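Local coordinates for protein ascorbate-specific PTS system EIIA component (PDB 2OQT) that probably serves as the cytoplasmic IIA phosphocarrier of a sugar phosphotransferase system that takes up and phosphorylates ascorbate, at residues E25-A30 with A47-T52. Numbering follows the deposited sequence. Where two conformers were deposited one is given.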
loop_
_atom_site.group_PDB
_atom_site.type_symbol
_atom_site.label_atom_id
_atom_site.label_comp_id
_atom_site.label_asym_id
_atom_site.label_seq_id
_atom_site.Cartn_x
_atom_site.Cartn_y
_atom_site.Cartn_z
ATOM N N GLU A 25 -0.277 12.915 5.179
ATOM C CA GLU A 25 0.987 13.016 4.386
ATOM C C GLU A 25 1.371 11.666 3.811
ATOM O O GLU A 25 1.762 11.552 2.656
ATOM C CB GLU A 25 2.174 13.500 5.254
ATOM C CG GLU A 25 2.718 14.931 5.023
ATOM C CD GLU A 25 2.208 16.009 6.048
ATOM O OE1 GLU A 25 3.013 16.455 6.918
ATOM O OE2 GLU A 25 1.015 16.428 5.970
ATOM N N ALA A 26 1.229 10.631 4.631
ATOM C CA ALA A 26 1.701 9.279 4.284
ATOM C C ALA A 26 0.812 8.616 3.239
ATOM O O ALA A 26 1.262 7.888 2.351
ATOM C CB ALA A 26 1.769 8.436 5.507
ATOM N N VAL A 27 -0.474 8.895 3.353
ATOM C CA VAL A 27 -1.423 8.414 2.385
ATOM C C VAL A 27 -1.174 9.104 1.039
ATOM O O VAL A 27 -1.136 8.433 0.020
ATOM C CB VAL A 27 -2.854 8.557 2.942
ATOM C CG1 VAL A 27 -3.890 8.516 1.867
ATOM C CG2 VAL A 27 -3.077 7.461 3.909
ATOM N N ARG A 28 -1.018 10.418 1.032
ATOM C CA ARG A 28 -0.682 11.134 -0.190
ATOM C C ARG A 28 0.523 10.485 -0.867
ATOM O O ARG A 28 0.495 10.184 -2.060
ATOM C CB ARG A 28 -0.396 12.598 0.137
ATOM C CG ARG A 28 0.055 13.460 -1.025
ATOM C CD ARG A 28 0.154 14.915 -0.576
ATOM N NE ARG A 28 -1.122 15.623 -0.734
ATOM C CZ ARG A 28 -1.579 16.554 0.106
ATOM N NH1 ARG A 28 -0.868 16.886 1.190
ATOM N NH2 ARG A 28 -2.755 17.133 -0.127
ATOM N N LEU A 29 1.582 10.259 -0.088
ATOM C CA LEU A 29 2.834 9.707 -0.622
ATOM C C LEU A 29 2.615 8.292 -1.113
ATOM O O LEU A 29 3.323 7.825 -1.999
ATOM C CB LEU A 29 3.958 9.740 0.443
ATOM C CG LEU A 29 4.572 11.090 0.914
ATOM C CD1 LEU A 29 5.411 10.839 2.159
ATOM C CD2 LEU A 29 5.409 11.834 -0.202
ATOM N N ALA A 30 1.635 7.598 -0.539
ATOM C CA ALA A 30 1.459 6.201 -0.841
ATOM C C ALA A 30 0.663 6.039 -2.132
ATOM O O ALA A 30 0.792 5.032 -2.839
ATOM C CB ALA A 30 0.797 5.491 0.316
ATOM N N ALA A 47 -10.640 10.281 -2.113
ATOM C CA ALA A 47 -11.574 9.278 -1.697
ATOM C C ALA A 47 -10.981 8.464 -0.520
ATOM O O ALA A 47 -11.684 7.983 0.346
ATOM C CB ALA A 47 -11.994 8.420 -2.890
ATOM N N ILE A 48 -9.674 8.375 -0.401
ATOM C CA ILE A 48 -9.154 7.627 0.744
ATOM C C ILE A 48 -9.334 8.438 2.043
ATOM O O ILE A 48 -9.727 7.903 3.089
ATOM C CB ILE A 48 -7.737 7.107 0.453
ATOM C CG1 ILE A 48 -7.846 6.051 -0.687
ATOM C CG2 ILE A 48 -7.093 6.532 1.702
ATOM C CD1 ILE A 48 -6.555 5.377 -1.180
ATOM N N ILE A 49 -9.067 9.745 1.943
ATOM C CA ILE A 49 -9.121 10.649 3.073
ATOM C C ILE A 49 -10.549 10.700 3.585
ATOM O O ILE A 49 -10.768 10.649 4.791
ATOM C CB ILE A 49 -8.668 12.074 2.703
ATOM C CG1 ILE A 49 -7.201 12.062 2.188
ATOM C CG2 ILE A 49 -8.847 13.019 3.936
ATOM C CD1 ILE A 49 -6.129 11.626 3.221
ATOM N N ALA A 50 -11.489 10.808 2.656
ATOM C CA ALA A 50 -12.894 10.851 2.933
ATOM C C ALA A 50 -13.363 9.536 3.586
ATOM O O ALA A 50 -14.115 9.549 4.540
ATOM C CB ALA A 50 -13.674 11.135 1.608
ATOM N N SER A 51 -12.951 8.387 3.086
ATOM C CA SER A 51 -13.451 7.152 3.704
ATOM C C SER A 51 -12.799 6.963 5.063
ATOM O O SER A 51 -13.379 6.320 5.955
ATOM C CB SER A 51 -13.136 5.922 2.836
ATOM O OG SER A 51 -13.776 6.051 1.607
ATOM N N THR A 52 -11.585 7.478 5.213
ATOM C CA THR A 52 -10.976 7.376 6.512
ATOM C C THR A 52 -11.768 8.257 7.505
ATOM O O THR A 52 -12.041 7.841 8.631
ATOM C CB THR A 52 -9.472 7.745 6.512
ATOM O OG1 THR A 52 -8.762 7.047 5.468
ATOM C CG2 THR A 52 -8.856 7.412 7.886
#
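Val-27 holds CG1 trans to its backbone N (chi1 161°), and Ile-48 places CG2 in the same relation to its own N; with both CB atoms pointing across the gap, these two methyls meet 3.8 Å apart, Val-27 CG1 against Ile-48 CG2. Ile-49 gets there differently. Its CB bond runs along the flank of the interface, but a chi1 of -60° sets CG1 anti to the carbonyl carbon and leans it toward helix 23-36, and a chi2 of -64° carries the end of the side chain on to Val-27, with Ile-49 CD1 4.1 Å from Val-27 CG1. One valine methyl therefore touches two successive isoleucines, meeting the branch methyl of Ile-48 and the terminal methyl of Ile-49. Ile-48 lies aslant to the valine, whereas Ile-49 runs past it in the reverse sense. The contact is wholly apolar and modest, burying 106 Å² over both sides, and the closest CA atoms, those of Val-27 and Ile-48, are 7.9 Å apart.

The hydroxyls of 47-52 turn back onto their own helix. Thr-52 OG1 donates to Ile-48 O at 2.7 Å, from above the carbonyl plane, while Thr-52 N approaches the same oxygen from the other face; OG1 also bonds to Tyr-59 OH. Ser-51 OG and N likewise reach Ala-47 O from opposite faces, but OG is only tilted from the carbonyl plane.

The pairing joins consecutive helices 23-36 and 42-55 of the EIIA domain. Val-31, Trp-23 and Tyr-45 extend their interface, and Phe-92 also touches Val-27. Helix 23-36 in turn packs Ala-26, Leu-29 and Ala-30 onto strand 80-86 of the mixed sheet, through Leu-86 and Ile-84.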